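Local coordinates for sterol regulatory element-binding protein cleavage-activating protein (Schizosaccharomyces pombe, PDB 4YHC) that escorts the membrane-bound transcription factor precursor sre1 for processing when sterol or oxygen is low, and is represented here by the WD40 domain of the escort protein, at residues Lys177-Ser191 with Lys225-Phe237. The protein carries 9 engineered substitutions. Sequence-based numbering, arbitrary orientation.
Engineered in segment 177-191: Ser191 (natural residue Cys).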
# COMPACT_ATOMS: atom_id res chain seq x y z
N LYS A 177 6.75 -9.91 -9.10
CA LYS A 177 5.91 -8.89 -8.48
C LYS A 177 4.76 -8.58 -9.43
O LYS A 177 4.98 -8.38 -10.62
CB LYS A 177 6.77 -7.64 -8.28
CG LYS A 177 6.05 -6.37 -7.90
CD LYS A 177 5.49 -6.46 -6.50
CE LYS A 177 4.95 -5.13 -6.04
NZ LYS A 177 5.92 -4.49 -5.15
N SER A 178 3.54 -8.56 -8.91
CA SER A 178 2.40 -8.17 -9.72
C SER A 178 1.66 -7.09 -8.97
O SER A 178 1.64 -7.10 -7.78
CB SER A 178 1.51 -9.36 -10.02
OG SER A 178 1.05 -9.92 -8.79
N ILE A 179 1.06 -6.18 -9.72
CA ILE A 179 0.22 -5.15 -9.19
C ILE A 179 -1.00 -4.91 -10.05
O ILE A 179 -1.04 -5.23 -11.28
CB ILE A 179 0.93 -3.81 -9.08
CG1 ILE A 179 1.42 -3.35 -10.46
CG2 ILE A 179 2.03 -3.93 -8.05
CD1 ILE A 179 2.02 -1.96 -10.49
N SER A 180 -2.01 -4.37 -9.41
CA SER A 180 -3.25 -3.98 -10.11
C SER A 180 -3.26 -2.50 -10.34
O SER A 180 -2.85 -1.74 -9.48
CB SER A 180 -4.45 -4.45 -9.30
OG SER A 180 -4.85 -3.49 -8.42
N ILE A 181 -3.71 -2.07 -11.51
CA ILE A 181 -4.00 -0.68 -11.76
C ILE A 181 -5.44 -0.51 -12.28
O ILE A 181 -5.73 -0.84 -13.44
CB ILE A 181 -3.03 -0.23 -12.83
CG1 ILE A 181 -1.60 -0.66 -12.36
CG2 ILE A 181 -3.16 1.24 -13.12
CD1 ILE A 181 -0.48 0.15 -12.86
N VAL A 182 -6.30 -0.01 -11.42
CA VAL A 182 -7.73 0.25 -11.69
C VAL A 182 -7.71 1.69 -12.11
O VAL A 182 -7.65 2.57 -11.30
CB VAL A 182 -8.56 0.03 -10.42
CG1 VAL A 182 -10.05 0.35 -10.63
CG2 VAL A 182 -8.40 -1.38 -9.98
N SER A 183 -7.63 1.94 -13.40
CA SER A 183 -7.36 3.30 -13.83
C SER A 183 -8.67 3.91 -14.36
O SER A 183 -9.60 3.18 -14.54
CB SER A 183 -6.29 3.28 -14.91
OG SER A 183 -6.84 3.42 -16.22
N PRO A 184 -8.70 5.22 -14.68
CA PRO A 184 -9.93 5.76 -15.31
C PRO A 184 -10.20 5.22 -16.73
O PRO A 184 -11.33 5.24 -17.20
CB PRO A 184 -9.69 7.26 -15.30
CG PRO A 184 -8.73 7.49 -14.18
CD PRO A 184 -7.78 6.32 -14.36
N THR A 185 -9.19 4.65 -17.37
CA THR A 185 -9.32 4.19 -18.75
C THR A 185 -9.56 2.69 -18.77
O THR A 185 -10.34 2.21 -19.59
CB THR A 185 -8.08 4.65 -19.56
OG1 THR A 185 -8.11 6.09 -19.66
CG2 THR A 185 -8.05 4.05 -20.96
N ALA A 186 -8.92 1.95 -17.89
CA ALA A 186 -9.01 0.47 -17.94
C ALA A 186 -8.57 -0.19 -16.65
O ALA A 186 -7.88 0.43 -15.81
CB ALA A 186 -8.17 -0.05 -19.08
N ASN A 187 -9.02 -1.43 -16.45
CA ASN A 187 -8.44 -2.31 -15.46
C ASN A 187 -7.21 -2.95 -16.03
O ASN A 187 -7.22 -3.38 -17.15
CB ASN A 187 -9.42 -3.37 -15.04
CG ASN A 187 -10.56 -2.80 -14.24
OD1 ASN A 187 -10.47 -1.68 -13.73
ND2 ASN A 187 -11.58 -3.64 -13.99
N ARG A 188 -6.12 -2.92 -15.27
CA ARG A 188 -4.84 -3.42 -15.75
C ARG A 188 -4.18 -4.27 -14.71
O ARG A 188 -4.35 -4.03 -13.52
CB ARG A 188 -3.94 -2.26 -16.09
CG ARG A 188 -4.49 -1.24 -17.03
CD ARG A 188 -3.39 -0.30 -17.50
NE ARG A 188 -3.88 1.02 -17.95
CZ ARG A 188 -4.34 1.30 -19.18
NH1 ARG A 188 -4.80 2.51 -19.48
NH2 ARG A 188 -4.39 0.38 -20.10
N ILE A 189 -3.50 -5.32 -15.14
CA ILE A 189 -2.65 -6.12 -14.26
C ILE A 189 -1.25 -6.11 -14.81
O ILE A 189 -1.03 -6.53 -15.98
CB ILE A 189 -3.11 -7.57 -14.19
CG1 ILE A 189 -4.58 -7.65 -13.83
CG2 ILE A 189 -2.29 -8.35 -13.20
CD1 ILE A 189 -4.88 -7.30 -12.38
N ALA A 190 -0.29 -5.70 -13.99
CA ALA A 190 1.10 -5.53 -14.44
C ALA A 190 1.97 -6.50 -13.67
O ALA A 190 1.80 -6.61 -12.46
CB ALA A 190 1.57 -4.10 -14.20
N SER A 191 2.89 -7.18 -14.38
CA SER A 191 3.74 -8.20 -13.78
C SER A 191 5.21 -8.05 -14.19
O SER A 191 5.55 -7.91 -15.34
CB SER A 191 3.22 -9.61 -14.12
OG SER A 191 1.82 -9.71 -13.94
N LYS A 225 14.00 -4.07 -10.79
CA LYS A 225 13.94 -4.41 -9.37
C LYS A 225 12.51 -4.38 -8.80
O LYS A 225 12.22 -5.05 -7.80
CB LYS A 225 14.83 -3.45 -8.59
CG LYS A 225 16.32 -3.51 -8.92
CD LYS A 225 16.86 -4.88 -8.55
CE LYS A 225 18.39 -5.00 -8.52
NZ LYS A 225 19.01 -4.11 -7.53
N ASP A 226 11.63 -3.57 -9.41
CA ASP A 226 10.29 -3.43 -8.83
C ASP A 226 9.40 -2.64 -9.79
O ASP A 226 9.84 -1.95 -10.71
CB ASP A 226 10.33 -2.70 -7.47
CG ASP A 226 9.29 -3.25 -6.46
OD1 ASP A 226 8.34 -3.98 -6.91
OD2 ASP A 226 9.41 -2.93 -5.24
N ILE A 227 8.12 -2.78 -9.54
CA ILE A 227 7.10 -1.97 -10.21
C ILE A 227 6.11 -1.48 -9.18
O ILE A 227 5.83 -2.18 -8.19
CB ILE A 227 6.36 -2.73 -11.33
CG1 ILE A 227 5.69 -4.03 -10.86
CG2 ILE A 227 7.29 -3.05 -12.45
CD1 ILE A 227 4.92 -4.72 -11.98
N TYR A 228 5.55 -0.28 -9.39
CA TYR A 228 4.59 0.26 -8.41
C TYR A 228 3.66 1.15 -9.21
O TYR A 228 4.10 1.84 -10.13
CB TYR A 228 5.30 1.05 -7.29
CG TYR A 228 4.36 1.43 -6.15
CD1 TYR A 228 3.63 2.62 -6.22
CD2 TYR A 228 4.17 0.62 -5.05
CE1 TYR A 228 2.73 2.98 -5.23
CE2 TYR A 228 3.28 1.02 -4.00
CZ TYR A 228 2.58 2.19 -4.16
OH TYR A 228 1.70 2.67 -3.25
N GLY A 229 2.38 1.12 -8.90
CA GLY A 229 1.38 1.88 -9.72
C GLY A 229 0.69 3.00 -8.96
O GLY A 229 0.53 2.91 -7.74
N ILE A 230 0.35 4.09 -9.62
CA ILE A 230 -0.62 5.09 -9.05
C ILE A 230 -1.80 4.98 -10.02
O ILE A 230 -1.78 5.51 -11.14
CB ILE A 230 -0.11 6.50 -9.06
CG1 ILE A 230 1.29 6.56 -8.49
CG2 ILE A 230 -1.09 7.52 -8.45
CD1 ILE A 230 1.39 6.94 -7.09
N ALA A 231 -2.80 4.26 -9.57
CA ALA A 231 -3.82 3.79 -10.44
C ALA A 231 -4.64 4.98 -11.01
O ALA A 231 -4.89 5.04 -12.23
CB ALA A 231 -4.72 2.79 -9.70
N MET A 232 -4.95 5.94 -10.19
CA MET A 232 -5.82 7.03 -10.71
C MET A 232 -5.14 7.95 -11.74
O MET A 232 -5.85 8.68 -12.43
CB MET A 232 -6.35 7.93 -9.56
CG MET A 232 -5.31 8.41 -8.58
SD MET A 232 -5.99 9.48 -7.25
CE MET A 232 -7.68 8.87 -7.14
N ALA A 233 -3.80 7.94 -11.78
CA ALA A 233 -3.01 8.72 -12.73
C ALA A 233 -2.71 7.89 -13.96
O ALA A 233 -2.17 8.40 -14.92
CB ALA A 233 -1.71 9.21 -12.03
N ASP A 234 -2.99 6.58 -13.91
CA ASP A 234 -2.65 5.59 -14.94
C ASP A 234 -1.07 5.59 -15.19
O ASP A 234 -0.59 5.65 -16.31
CB ASP A 234 -3.42 5.82 -16.23
CG ASP A 234 -3.80 4.54 -16.91
OD1 ASP A 234 -3.36 3.46 -16.48
OD2 ASP A 234 -4.64 4.61 -17.83
N ILE A 235 -0.35 5.49 -14.11
CA ILE A 235 1.09 5.55 -14.14
C ILE A 235 1.65 4.30 -13.48
O ILE A 235 1.14 3.89 -12.44
CB ILE A 235 1.61 6.73 -13.35
CG1 ILE A 235 1.38 7.99 -14.19
CG2 ILE A 235 3.11 6.62 -13.10
CD1 ILE A 235 1.60 9.23 -13.40
N LEU A 236 2.70 3.76 -14.09
CA LEU A 236 3.51 2.72 -13.51
C LEU A 236 4.94 3.19 -13.35
O LEU A 236 5.51 3.82 -14.30
CB LEU A 236 3.51 1.52 -14.45
CG LEU A 236 4.28 0.31 -13.94
CD1 LEU A 236 3.56 -0.98 -14.18
CD2 LEU A 236 5.64 0.21 -14.61
N PHE A 237 5.53 2.90 -12.18
CA PHE A 237 6.93 3.24 -11.88
C PHE A 237 7.70 1.91 -12.02
O PHE A 237 7.31 0.89 -11.42
CB PHE A 237 7.11 3.83 -10.49
CG PHE A 237 6.53 5.19 -10.31
CD1 PHE A 237 5.18 5.36 -10.06
CD2 PHE A 237 7.32 6.31 -10.37
CE1 PHE A 237 4.65 6.62 -9.92
CE2 PHE A 237 6.80 7.53 -10.24
CZ PHE A 237 5.48 7.70 -9.98
O HOH W 1 -6.32 6.71 -17.79
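Arg188 leaves its strand with CG anti to the carbonyl carbon (chi1 -53°) and runs extended to NE, which brings its guanidinium edge against the carboxylate of Asp234. The grip is side-on and two-pronged. NE donates to Asp234 OD1 at 2.9 Å. NH1 donates to Asp234 OD2 at 2.7 Å, with a nearly straight N-H...O angle of 169°. Both acceptors lie close to the guanidinium plane, and the two flat groups are turned only 24° apart, so the paired bonds limit rotation of both. The remaining nitrogen, NH2, bonds a citrate probably carried over from crystallisation. Ser183 OG lies 3.0 Å from Asp234 OD2, at most a weak bond, since its proton may turn to another acceptor. It also accepts from the backbone N of Thr185 and Ala186, an ST turn and ST motif that shape the 183-186 turn. A water donates to Asp234 OD2 and links it to Thr185 OG1.

The partners are two beta hairpins from adjacent blades of the WD40 beta-propeller. Strand 177-182, the first of its blade and part of predicted WD repeat 4, runs roughly parallel to strand 226-230 of the next blade, with side chains filling the gap. Between the blades, Ile179 CD1 meets the Gly229 backbone, 3.5 Å from its N. Ile227 has CG1 wedged between its backbone N and carbonyl carbon, and its CD1 touches Ala190 O at 3.7 Å. Leu236 CD1 packs on Ala190 CB at 3.7 Å. Ile181 straddles Gly229 and Ala231, with CD1 over the first and CG2 over the second. At the far end Lys177 NZ bridges to the syn side of Asp226 OD1 at 3.0 Å. That oxygen also accepts from the backbone N of Ile227, while Asp226 OD2 bonds Phe268 N.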